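Local coordinates for biotin binding protein A (Gallus gallus, PDB 2C1Q) that binds biotin in a pocket at one end of an avidin-type beta-barrel and assembles as a tetramer, at residues R12-S17 / G118-T123; N18-A23 / S31-T36; L46-K51 / V70-A75; T79-Q84 / L95-L100. All coordinates share one frame; numbering follows the deposited sequence.

Interaction 1: R12-S17 / G118-T123. With BTN (biotin), chain B.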
# COMPACT_ATOMS: atom_id res chain seq x y z
N ARG A 12 8.14 -5.08 -20.59
CA ARG A 12 7.68 -6.33 -19.95
C ARG A 12 8.06 -6.32 -18.47
O ARG A 12 9.06 -5.72 -18.08
CB ARG A 12 8.31 -7.54 -20.65
CG ARG A 12 7.83 -8.86 -20.09
CD ARG A 12 8.58 -10.07 -20.64
NE ARG A 12 8.11 -10.40 -21.99
CZ ARG A 12 7.18 -11.31 -22.28
NH1 ARG A 12 6.58 -12.03 -21.32
NH2 ARG A 12 6.84 -11.50 -23.55
N ASN A 13 7.26 -6.97 -17.63
CA ASN A 13 7.60 -7.02 -16.21
C ASN A 13 7.97 -8.44 -15.76
O ASN A 13 7.90 -9.38 -16.56
CB ASN A 13 6.54 -6.32 -15.34
CG ASN A 13 5.25 -7.10 -15.23
OD1 ASN A 13 5.23 -8.29 -15.48
ND2 ASN A 13 4.16 -6.44 -14.80
N GLU A 14 8.37 -8.58 -14.50
CA GLU A 14 8.83 -9.84 -13.92
C GLU A 14 7.75 -10.91 -13.91
O GLU A 14 8.07 -12.10 -13.79
CB GLU A 14 9.38 -9.63 -12.49
CG GLU A 14 8.29 -9.44 -11.39
CD GLU A 14 7.77 -7.99 -11.24
OE1 GLU A 14 7.84 -7.19 -12.18
OE2 GLU A 14 7.30 -7.65 -10.15
N LEU A 15 6.48 -10.50 -14.01
CA LEU A 15 5.37 -11.45 -14.07
C LEU A 15 5.17 -11.94 -15.50
O LEU A 15 4.37 -12.83 -15.74
CB LEU A 15 4.06 -10.81 -13.61
CG LEU A 15 3.97 -10.36 -12.15
CD1 LEU A 15 2.66 -9.64 -11.88
CD2 LEU A 15 4.16 -11.54 -11.20
N GLY A 16 5.87 -11.31 -16.44
CA GLY A 16 5.71 -11.63 -17.85
C GLY A 16 4.58 -10.85 -18.50
O GLY A 16 4.15 -11.18 -19.61
N SER A 17 4.10 -9.80 -17.83
CA SER A 17 3.11 -8.91 -18.45
C SER A 17 3.75 -8.07 -19.53
O SER A 17 4.92 -7.69 -19.41
CB SER A 17 2.48 -8.00 -17.40
OG SER A 17 1.66 -8.74 -16.52
N GLY A 118 1.11 -3.77 -4.76
CA GLY A 118 2.32 -4.53 -5.03
C GLY A 118 3.24 -3.67 -5.86
O GLY A 118 2.95 -2.50 -6.08
N THR A 119 4.35 -4.26 -6.32
CA THR A 119 5.29 -3.53 -7.16
C THR A 119 5.57 -4.34 -8.43
O THR A 119 5.32 -5.54 -8.46
CB THR A 119 6.62 -3.28 -6.39
OG1 THR A 119 7.11 -4.51 -5.87
CG2 THR A 119 6.40 -2.31 -5.17
N ASN A 120 6.07 -3.68 -9.48
CA ASN A 120 6.53 -4.38 -10.70
C ASN A 120 7.81 -3.71 -11.18
O ASN A 120 8.05 -2.55 -10.88
CB ASN A 120 5.48 -4.31 -11.82
CG ASN A 120 4.38 -5.36 -11.67
OD1 ASN A 120 3.22 -5.13 -11.99
ND2 ASN A 120 4.76 -6.55 -11.22
N VAL A 121 8.66 -4.46 -11.89
CA VAL A 121 9.85 -3.88 -12.54
C VAL A 121 9.72 -4.20 -14.01
O VAL A 121 9.56 -5.35 -14.37
CB VAL A 121 11.18 -4.44 -12.00
CG1 VAL A 121 12.39 -3.66 -12.63
CG2 VAL A 121 11.25 -4.30 -10.51
N PHE A 122 9.75 -3.18 -14.86
CA PHE A 122 9.62 -3.39 -16.31
C PHE A 122 10.94 -3.14 -17.00
O PHE A 122 11.67 -2.21 -16.65
CB PHE A 122 8.59 -2.45 -16.95
CG PHE A 122 7.18 -2.65 -16.49
CD1 PHE A 122 6.24 -3.25 -17.31
CD2 PHE A 122 6.77 -2.20 -15.25
CE1 PHE A 122 4.93 -3.39 -16.90
CE2 PHE A 122 5.49 -2.37 -14.83
CZ PHE A 122 4.55 -2.95 -15.65
N THR A 123 11.24 -3.95 -18.00
CA THR A 123 12.34 -3.62 -18.89
C THR A 123 11.83 -3.61 -20.33
O THR A 123 10.76 -4.19 -20.63
CB THR A 123 13.57 -4.56 -18.68
OG1 THR A 123 13.15 -5.91 -18.83
CG2 THR A 123 14.17 -4.38 -17.28
C11 BTN B . -7.78 -8.36 -12.36
O11 BTN B . -8.85 -7.98 -11.80
O12 BTN B . -7.26 -9.42 -11.98
C10 BTN B . -7.17 -7.58 -13.53
C9 BTN B . -5.77 -8.09 -13.90
C8 BTN B . -4.78 -7.33 -13.02
C7 BTN B . -3.34 -7.79 -13.16
C2 BTN B . -2.45 -7.13 -12.10
S1 BTN B . -2.31 -5.44 -12.26
C6 BTN B . -0.86 -5.49 -11.19
C5 BTN B . -0.12 -6.77 -11.40
N1 BTN B . 0.90 -6.48 -12.38
C3 BTN B . 0.61 -7.07 -13.52
O3 BTN B . 1.43 -6.94 -14.63
N2 BTN B . -0.54 -7.76 -13.47
C4 BTN B . -1.06 -7.73 -12.13
O HOH W 1 8.67 -5.81 -8.04

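Interaction 2: N18-A23 / S31-T36. With BTN (biotin), chain B.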
# COMPACT_ATOMS: atom_id res chain seq x y z
N ASN A 18 2.98 -7.75 -20.57
CA ASN A 18 3.43 -6.81 -21.59
C ASN A 18 2.63 -5.52 -21.56
O ASN A 18 1.41 -5.52 -21.32
CB ASN A 18 3.33 -7.44 -23.00
CG ASN A 18 4.21 -8.64 -23.14
OD1 ASN A 18 5.43 -8.53 -23.26
ND2 ASN A 18 3.61 -9.83 -23.08
N MET A 19 3.33 -4.44 -21.84
CA MET A 19 2.72 -3.13 -21.81
C MET A 19 3.25 -2.32 -22.99
O MET A 19 4.45 -2.33 -23.25
CB MET A 19 3.10 -2.45 -20.47
CG MET A 19 3.00 -0.99 -20.54
SD MET A 19 3.06 -0.11 -18.97
CE MET A 19 4.81 0.04 -18.69
N THR A 20 2.34 -1.64 -23.70
CA THR A 20 2.73 -0.68 -24.73
C THR A 20 2.34 0.73 -24.29
O THR A 20 1.22 0.95 -23.84
CB THR A 20 2.05 -0.96 -26.10
OG1 THR A 20 2.40 -2.27 -26.55
CG2 THR A 20 2.51 0.06 -27.14
N ILE A 21 3.26 1.67 -24.42
CA ILE A 21 2.94 3.06 -24.21
C ILE A 21 3.16 3.75 -25.53
O ILE A 21 4.25 3.67 -26.11
CB ILE A 21 3.77 3.70 -23.03
CG1 ILE A 21 3.32 3.08 -21.69
CG2 ILE A 21 3.60 5.23 -22.99
CD1 ILE A 21 4.22 3.38 -20.52
N SER A 22 2.11 4.37 -26.04
CA SER A 22 2.20 5.08 -27.31
C SER A 22 2.89 6.42 -27.05
O SER A 22 3.14 6.76 -25.88
CB SER A 22 0.81 5.25 -27.92
OG SER A 22 0.20 3.97 -28.15
N ALA A 23 3.24 7.15 -28.11
CA ALA A 23 3.90 8.46 -27.93
C ALA A 23 3.15 9.36 -26.94
O ALA A 23 1.92 9.38 -26.89
CB ALA A 23 4.09 9.19 -29.29
N SER A 31 -1.21 7.20 -23.82
CA SER A 31 -2.14 6.10 -23.75
C SER A 31 -1.40 4.85 -24.20
O SER A 31 -0.21 4.90 -24.45
CB SER A 31 -3.42 6.39 -24.56
OG SER A 31 -3.12 6.49 -25.93
N GLY A 32 -2.07 3.72 -24.25
CA GLY A 32 -1.38 2.51 -24.63
C GLY A 32 -2.22 1.33 -24.23
O GLY A 32 -3.43 1.45 -24.07
N SER A 33 -1.58 0.19 -24.08
CA SER A 33 -2.31 -0.98 -23.70
C SER A 33 -1.44 -1.88 -22.87
O SER A 33 -0.20 -1.81 -22.90
CB SER A 33 -2.85 -1.71 -24.95
OG SER A 33 -1.76 -2.15 -25.73
N TYR A 34 -2.12 -2.75 -22.16
CA TYR A 34 -1.50 -3.60 -21.19
C TYR A 34 -2.01 -5.00 -21.40
O TYR A 34 -3.22 -5.23 -21.40
CB TYR A 34 -1.90 -3.14 -19.78
CG TYR A 34 -0.93 -3.53 -18.71
CD1 TYR A 34 0.08 -2.64 -18.30
CD2 TYR A 34 -1.00 -4.77 -18.08
CE1 TYR A 34 0.99 -3.00 -17.29
CE2 TYR A 34 -0.09 -5.13 -17.08
CZ TYR A 34 0.89 -4.26 -16.71
OH TYR A 34 1.77 -4.62 -15.74
N GLN A 35 -1.08 -5.94 -21.52
CA GLN A 35 -1.43 -7.37 -21.56
C GLN A 35 -0.89 -8.09 -20.30
O GLN A 35 0.29 -8.41 -20.22
CB GLN A 35 -0.81 -8.00 -22.79
CG GLN A 35 -1.10 -9.49 -22.94
CD GLN A 35 -2.51 -9.73 -23.37
OE1 GLN A 35 -3.06 -8.99 -24.19
NE2 GLN A 35 -3.13 -10.76 -22.82
N THR A 36 -1.74 -8.30 -19.31
CA THR A 36 -1.27 -8.90 -18.07
C THR A 36 -1.12 -10.38 -18.28
O THR A 36 -1.93 -10.99 -18.96
CB THR A 36 -2.18 -8.62 -16.87
OG1 THR A 36 -1.69 -9.32 -15.72
CG2 THR A 36 -3.60 -9.09 -17.12
C11 BTN B . -7.78 -8.36 -12.36
O11 BTN B . -8.85 -7.98 -11.80
O12 BTN B . -7.26 -9.42 -11.98
C10 BTN B . -7.17 -7.58 -13.53
C9 BTN B . -5.77 -8.09 -13.90
C8 BTN B . -4.78 -7.33 -13.02
C7 BTN B . -3.34 -7.79 -13.16
C2 BTN B . -2.45 -7.13 -12.10
S1 BTN B . -2.31 -5.44 -12.26
C6 BTN B . -0.86 -5.49 -11.19
C5 BTN B . -0.12 -6.77 -11.40
N1 BTN B . 0.90 -6.48 -12.38
C3 BTN B . 0.61 -7.07 -13.52
O3 BTN B . 1.43 -6.94 -14.63
N2 BTN B . -0.54 -7.76 -13.47
C4 BTN B . -1.06 -7.73 -12.13
O HOH W 2 0.35 -4.56 -25.25
O HOH W 3 -2.40 4.17 -28.34

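Interaction 3: L46-K51 / V70-A75. With BTN (biotin), chain B.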
# COMPACT_ATOMS: atom_id res chain seq x y z
N LEU A 46 -7.75 -10.26 -21.50
CA LEU A 46 -7.81 -9.51 -22.76
C LEU A 46 -6.95 -8.26 -22.66
O LEU A 46 -6.94 -7.62 -21.59
CB LEU A 46 -9.24 -9.05 -23.05
CG LEU A 46 -10.35 -10.08 -23.33
CD1 LEU A 46 -11.42 -9.41 -24.16
CD2 LEU A 46 -9.82 -11.32 -24.08
N VAL A 47 -6.25 -7.92 -23.76
CA VAL A 47 -5.54 -6.63 -23.85
C VAL A 47 -6.49 -5.48 -23.46
O VAL A 47 -7.69 -5.49 -23.79
CB VAL A 47 -4.94 -6.36 -25.28
CG1 VAL A 47 -6.03 -6.40 -26.39
CG2 VAL A 47 -4.17 -5.05 -25.30
N SER A 48 -5.94 -4.52 -22.72
CA SER A 48 -6.72 -3.48 -22.07
C SER A 48 -6.10 -2.12 -22.27
O SER A 48 -4.88 -2.00 -22.21
CB SER A 48 -6.81 -3.79 -20.58
OG SER A 48 -7.69 -4.88 -20.38
N PRO A 49 -6.94 -1.09 -22.52
CA PRO A 49 -6.40 0.24 -22.73
C PRO A 49 -5.80 0.80 -21.44
O PRO A 49 -6.27 0.46 -20.36
CB PRO A 49 -7.64 1.06 -23.14
CG PRO A 49 -8.77 0.33 -22.59
CD PRO A 49 -8.42 -1.11 -22.56
N LEU A 50 -4.76 1.63 -21.53
CA LEU A 50 -4.33 2.44 -20.41
C LEU A 50 -4.27 3.92 -20.79
O LEU A 50 -4.10 4.29 -21.96
CB LEU A 50 -2.97 1.96 -19.84
CG LEU A 50 -1.72 2.16 -20.72
CD1 LEU A 50 -1.09 3.52 -20.57
CD2 LEU A 50 -0.70 1.08 -20.45
N LYS A 51 -4.38 4.77 -19.76
CA LYS A 51 -4.36 6.22 -19.86
C LYS A 51 -3.51 6.76 -18.71
O LYS A 51 -3.81 6.50 -17.54
CB LYS A 51 -5.79 6.74 -19.68
CG LYS A 51 -5.96 8.21 -19.93
CD LYS A 51 -5.52 8.55 -21.36
CE LYS A 51 -6.49 9.50 -22.03
NZ LYS A 51 -5.80 10.32 -23.07
N VAL A 70 -5.16 1.42 -15.82
CA VAL A 70 -5.51 0.39 -16.78
C VAL A 70 -7.00 0.07 -16.58
O VAL A 70 -7.45 -0.24 -15.48
CB VAL A 70 -4.71 -0.92 -16.59
CG1 VAL A 70 -5.12 -1.92 -17.66
CG2 VAL A 70 -3.18 -0.65 -16.66
N GLN A 71 -7.76 0.19 -17.67
CA GLN A 71 -9.16 -0.16 -17.68
C GLN A 71 -9.31 -1.58 -18.15
O GLN A 71 -9.39 -1.81 -19.35
CB GLN A 71 -9.82 0.75 -18.70
CG GLN A 71 -11.31 0.82 -18.66
CD GLN A 71 -11.82 1.63 -19.85
OE1 GLN A 71 -11.62 1.24 -21.00
NE2 GLN A 71 -12.49 2.76 -19.57
N TRP A 72 -9.33 -2.54 -17.23
CA TRP A 72 -9.33 -3.95 -17.64
C TRP A 72 -10.55 -4.32 -18.47
O TRP A 72 -11.68 -4.03 -18.07
CB TRP A 72 -9.20 -4.89 -16.43
CG TRP A 72 -7.96 -4.61 -15.64
CD1 TRP A 72 -7.89 -4.03 -14.41
CD2 TRP A 72 -6.60 -4.83 -16.05
NE1 TRP A 72 -6.59 -3.88 -14.02
CE2 TRP A 72 -5.77 -4.39 -15.00
CE3 TRP A 72 -6.01 -5.42 -17.19
CZ2 TRP A 72 -4.39 -4.46 -15.06
CZ3 TRP A 72 -4.63 -5.51 -17.25
CH2 TRP A 72 -3.83 -5.03 -16.17
N GLN A 73 -10.34 -4.97 -19.61
CA GLN A 73 -11.47 -5.27 -20.49
C GLN A 73 -12.26 -6.53 -20.15
O GLN A 73 -13.32 -6.79 -20.74
CB GLN A 73 -11.05 -5.23 -21.97
CG GLN A 73 -10.75 -3.83 -22.44
CD GLN A 73 -11.92 -2.88 -22.27
OE1 GLN A 73 -13.00 -3.11 -22.82
NE2 GLN A 73 -11.70 -1.78 -21.53
N PHE A 74 -11.76 -7.29 -19.17
CA PHE A 74 -12.33 -8.59 -18.86
C PHE A 74 -12.66 -8.72 -17.37
O PHE A 74 -12.97 -9.80 -16.88
CB PHE A 74 -11.32 -9.65 -19.23
CG PHE A 74 -9.99 -9.50 -18.50
CD1 PHE A 74 -9.77 -10.14 -17.28
CD2 PHE A 74 -8.98 -8.69 -19.03
CE1 PHE A 74 -8.54 -9.98 -16.59
CE2 PHE A 74 -7.77 -8.54 -18.36
CZ PHE A 74 -7.56 -9.19 -17.13
N ALA A 75 -12.52 -7.62 -16.63
CA ALA A 75 -12.68 -7.65 -15.19
C ALA A 75 -13.34 -6.37 -14.73
O ALA A 75 -13.16 -5.33 -15.35
CB ALA A 75 -11.33 -7.83 -14.51
C11 BTN B . -7.78 -8.36 -12.36
O11 BTN B . -8.85 -7.98 -11.80
O12 BTN B . -7.26 -9.42 -11.98
C10 BTN B . -7.17 -7.58 -13.53
C9 BTN B . -5.77 -8.09 -13.90
C8 BTN B . -4.78 -7.33 -13.02
C7 BTN B . -3.34 -7.79 -13.16
C2 BTN B . -2.45 -7.13 -12.10
S1 BTN B . -2.31 -5.44 -12.26
C6 BTN B . -0.86 -5.49 -11.19
C5 BTN B . -0.12 -6.77 -11.40
N1 BTN B . 0.90 -6.48 -12.38
C3 BTN B . 0.61 -7.07 -13.52
O3 BTN B . 1.43 -6.94 -14.63
N2 BTN B . -0.54 -7.76 -13.47
C4 BTN B . -1.06 -7.73 -12.13

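Interaction 4: T79-Q84 / L95-L100. With BTN (biotin), chain B.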
# COMPACT_ATOMS: atom_id res chain seq x y z
N THR A 79 -6.68 -1.01 -12.21
CA THR A 79 -5.35 -0.87 -11.61
C THR A 79 -4.77 0.47 -11.95
O THR A 79 -4.92 0.96 -13.07
CB THR A 79 -4.35 -1.95 -12.08
OG1 THR A 79 -4.86 -3.24 -11.77
CG2 THR A 79 -3.01 -1.79 -11.32
N VAL A 80 -4.05 1.05 -10.99
CA VAL A 80 -3.25 2.24 -11.28
C VAL A 80 -1.81 1.94 -10.96
O VAL A 80 -1.54 1.21 -10.04
CB VAL A 80 -3.71 3.49 -10.49
CG1 VAL A 80 -5.02 3.95 -11.02
CG2 VAL A 80 -3.76 3.21 -8.98
N PHE A 81 -0.89 2.47 -11.74
CA PHE A 81 0.50 2.15 -11.57
C PHE A 81 1.18 3.51 -11.44
O PHE A 81 0.83 4.44 -12.14
CB PHE A 81 1.04 1.53 -12.82
CG PHE A 81 0.74 0.08 -13.00
CD1 PHE A 81 1.73 -0.88 -12.72
CD2 PHE A 81 -0.48 -0.33 -13.55
CE1 PHE A 81 1.49 -2.26 -12.93
CE2 PHE A 81 -0.74 -1.70 -13.78
CZ PHE A 81 0.26 -2.68 -13.47
N VAL A 82 2.16 3.60 -10.57
CA VAL A 82 2.92 4.83 -10.46
C VAL A 82 4.43 4.46 -10.40
O VAL A 82 4.82 3.42 -9.82
CB VAL A 82 2.36 5.68 -9.28
CG1 VAL A 82 2.67 5.05 -7.91
CG2 VAL A 82 2.83 7.14 -9.36
N GLY A 83 5.28 5.26 -11.06
CA GLY A 83 6.67 4.89 -11.24
C GLY A 83 7.62 5.94 -11.75
O GLY A 83 7.25 7.09 -11.92
N GLN A 84 8.88 5.52 -11.92
CA GLN A 84 9.97 6.29 -12.47
C GLN A 84 10.86 5.32 -13.25
O GLN A 84 10.98 4.15 -12.88
CB GLN A 84 10.77 6.94 -11.34
CG GLN A 84 11.84 7.94 -11.79
CD GLN A 84 12.53 8.57 -10.61
OE1 GLN A 84 11.98 8.60 -9.52
NE2 GLN A 84 13.72 9.09 -10.82
N LEU A 95 11.68 0.45 -15.51
CA LEU A 95 10.59 1.14 -14.84
C LEU A 95 10.31 0.50 -13.47
O LEU A 95 9.95 -0.68 -13.40
CB LEU A 95 9.31 1.11 -15.69
CG LEU A 95 9.42 1.55 -17.15
CD1 LEU A 95 8.08 1.31 -17.84
CD2 LEU A 95 9.83 3.02 -17.24
N GLU A 96 10.50 1.27 -12.42
CA GLU A 96 10.14 0.89 -11.05
C GLU A 96 8.75 1.41 -10.77
O GLU A 96 8.53 2.64 -10.79
CB GLU A 96 11.12 1.48 -10.03
CG GLU A 96 12.55 1.06 -10.19
CD GLU A 96 12.80 -0.42 -9.84
OE1 GLU A 96 11.97 -1.07 -9.12
OE2 GLU A 96 13.84 -0.92 -10.30
N MET A 97 7.83 0.49 -10.49
CA MET A 97 6.41 0.81 -10.37
C MET A 97 5.80 0.22 -9.13
O MET A 97 6.23 -0.81 -8.67
CB MET A 97 5.62 0.37 -11.60
CG MET A 97 6.09 1.05 -12.88
SD MET A 97 4.86 1.36 -14.12
CE MET A 97 4.25 2.99 -13.55
N ALA A 98 4.83 0.93 -8.57
CA ALA A 98 4.03 0.43 -7.47
C ALA A 98 2.63 0.59 -8.01
O ALA A 98 2.38 1.45 -8.88
CB ALA A 98 4.23 1.28 -6.19
N TRP A 99 1.72 -0.27 -7.55
CA TRP A 99 0.39 -0.33 -8.11
C TRP A 99 -0.66 -0.66 -7.07
O TRP A 99 -0.36 -1.21 -6.02
CB TRP A 99 0.33 -1.34 -9.28
CG TRP A 99 0.75 -2.76 -8.95
CD1 TRP A 99 1.94 -3.36 -9.30
CD2 TRP A 99 -0.03 -3.79 -8.26
NE1 TRP A 99 1.95 -4.68 -8.85
CE2 TRP A 99 0.76 -4.96 -8.22
CE3 TRP A 99 -1.32 -3.82 -7.67
CZ2 TRP A 99 0.32 -6.14 -7.60
CZ3 TRP A 99 -1.76 -4.99 -7.09
CH2 TRP A 99 -0.94 -6.14 -7.04
N LEU A 100 -1.90 -0.30 -7.39
CA LEU A 100 -3.06 -0.67 -6.58
C LEU A 100 -4.09 -1.26 -7.52
O LEU A 100 -4.41 -0.66 -8.54
CB LEU A 100 -3.69 0.55 -5.90
CG LEU A 100 -2.86 1.34 -4.88
CD1 LEU A 100 -3.56 2.66 -4.54
CD2 LEU A 100 -2.56 0.55 -3.62
C11 BTN B . -7.78 -8.36 -12.36
O11 BTN B . -8.85 -7.98 -11.80
O12 BTN B . -7.26 -9.42 -11.98
C10 BTN B . -7.17 -7.58 -13.53
C9 BTN B . -5.77 -8.09 -13.90
C8 BTN B . -4.78 -7.33 -13.02
C7 BTN B . -3.34 -7.79 -13.16
C2 BTN B . -2.45 -7.13 -12.10
S1 BTN B . -2.31 -5.44 -12.26
C6 BTN B . -0.86 -5.49 -11.19
C5 BTN B . -0.12 -6.77 -11.40
N1 BTN B . 0.90 -6.48 -12.38
C3 BTN B . 0.61 -7.07 -13.52
O3 BTN B . 1.43 -6.94 -14.63
N2 BTN B . -0.54 -7.76 -13.47
C4 BTN B . -1.06 -7.73 -12.13

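Interaction 1: R12-S17 / G118-T123
The carboxylate of Glu14 reaches across to the strand 118-123 and is held there at both oxygens. Its OE1 takes the backbone N-H of Val121 on the syn side (2.9 Å, 170° at the hydrogen), while OE2 receives ND2 of Asn120 at 3.0 Å from above the carboxylate plane. The Asn120 amide thus stands nearly upright to the carboxylate, 78° between planes, and a water joins OE2 to Thr119 OG1, which also pairs with Thr119 of a neighbouring subunit. This grip fixes the rotation of the Asn120 amide, presenting OD1 to N1 of biotin at 2.7 Å. Asn13 works from the other segment: chi1 of 73° sets its CG between the backbone N and the carbonyl carbon and carries the amide toward biotin O3, to which ND2 donates at 2.8 Å; Ser17 OG reaches the same oxygen at 2.6 Å. The amide of Asn13 is steadied from behind, because OD1 accepts from Leu15 N and Ser17 N on opposite faces of its plane, the former closing an Asx turn. CB of Asn13 lies over the centre of the Phe122 ring, 3.7 Å from the centroid. Farther along, Arg12 and Thr123 exchange two backbone hydrogen bonds. Strands 9-13 and 115-124, first and last in the chain, meet here to close the avidin barrel, and the type I turn from Asn13 to Gly16 carries part of its ureido-binding site.

Interaction 2: N18-A23 / S31-T36
Oxygen O3 of biotin is met by Tyr34 OH at 2.6 Å, and Asn13 and Ser17 donate to the same atom, so three side chains grip the ureido oxygen. It lies at the edge of the Tyr34 ring, in the ring plane. Two residues farther on, Thr36 OG1 accepts the N-H of biotin N2 at 3.0 Å in an almost straight bond (174°); this hydroxyl is also bonded to Val38 O. Tyr34 stands opposite Met19 in a non-hydrogen-bonded pair. Its CG, anti to the backbone N (chi1 -156°), directs the ring beside that neighbour: CB of Met19 comes to 3.7 Å from CD1 of Tyr34, and SD lies at the ring edge, 5.0 Å from the centroid, as a Met-aromatic contact. Asn18 O sits above the ring near its rim. The backbones run antiparallel, with Asn18-Gln35 and Thr20-Ser33 each joined by two hydrogen bonds. Gly32 faces Ile21, its CA only 3.1 Å from Thr20 O; this close approach and its backbone angles suit glycine. On the opposite side from Tyr34, a water bridges Ser33 OG and, weakly, Thr20 OG1. The hairpin of strands 18-21 and 29-35 lies between strand 9-13, bonded to it through Met19 and Ile21, and strand 48-54, bonded through Gly32 and Tyr34; inside the barrel, Tyr34 also meets the rings of Phe81 and Trp72.

Interaction 3: L46-K51 / V70-A75
Ser48 points its hydroxyl into the bend of segment 70-75, beneath the backbone between Trp72 and Phe74. With OG beside its own backbone N (chi1 -73°), it accepts the N-H of Gln73 at 2.8 Å and donates to Leu46 O at 3.1 Å, tying both segments together where regular pairing has ended. CB of the same serine lies 3.8 Å from CE3 of Trp72. The indole is clasped between two apolar groups: Val70 CG1 lies against one face, and the opposite face carries the valeryl chain of biotin, with C8 3.5 Å from Trp72 CZ2. Trp72 NE1 is hydrogen-bonded to Thr79 OG1. Strands 48-54 and 66-71 form a hairpin in the avidin barrel, antiparallel at Leu50-Val70, and the chain that leaves it after Gln71 helps wall the mouth of the pocket. There the Phe74 ring is approached obliquely by Leu46, N lying 3.2 Å from CD2, and its CZ lies 3.9 Å from biotin C9. Ala75 CB approaches O11 of the biotin carboxylate. On the outer side Pro49 is flanked by two glutamines. Gln71, its chain extended, crosses the proline obliquely; Gln73, bent at chi2 (-58°), comes at about a right angle and sets NE2 3.5 Å from Pro49 CD while donating to Gln71 O. Gln71 N bonds to Pro49 O, and Gln71 NE2 reaches Gln54 and Ala27 of a neighbouring subunit.

Interaction 4: T79-Q84 / L95-L100
Trp99 and Phe81 lie side by side on the inner face of a regular antiparallel hairpin of the avidin barrel, strands 78-87 and 93-102, both projecting the same way. CB of Trp99 rests over one face of the Phe81 ring, 4.0 Å from its centroid; the two ring planes are oblique to each other. Trp99 CG sits between its backbone N and carbonyl carbon (chi1 57°), which swings the indole away from segment 79-84 and against the ligand. Packing is close farther along this face too: Met97 is bent back so that its CE lies 3.6 Å from Phe81 CB and 3.5 Å from Gly83 N. Six backbone hydrogen bonds run through Val80-Leu100, Val82-Ala98 and Gln84-Glu96. On the other face the side chains meet more loosely across the strands, Val82 CG1 and Ala98 CB being 4.4 Å apart, and a neighbouring subunit completes the packing: Val80 and Leu100 lie on its Val80 and Trp99. The partly exposed Glu96 bends its end away from segment 79-84. Back inside, Thr79 OG1, bonded to Trp72, lies 3.4 Å from biotin S1, and biotin C6 sits over the centre of the Trp99 indole, 3.4 Å from CE2.

Overall arrangement
All four contacts join neighbouring strands of one closed barrel, and all touch the same biotin. Interaction 4 is the buried one, mostly apolar, and meets the tetrahydrothiophene ring with aromatic surface and a threonine. Interactions 1 and 2 are partly buried and share the polar ureido end: Asn13 and Tyr34 come together beside O3, and Phe122 touches Tyr34. Interaction 3, farthest from the centre of the chain and richer in exposed residues, lines the valeryl chain. Strand 29-35 bonds to strand 48-54, linking interactions 2 and 3; Val70 and Trp72 bond to Thr79, linking 3 and 4; Phe122 and Gly118 bond to Leu95 and Trp99, linking 4 and 1. Interactions 3 and 4 also face the same neighbouring subunit.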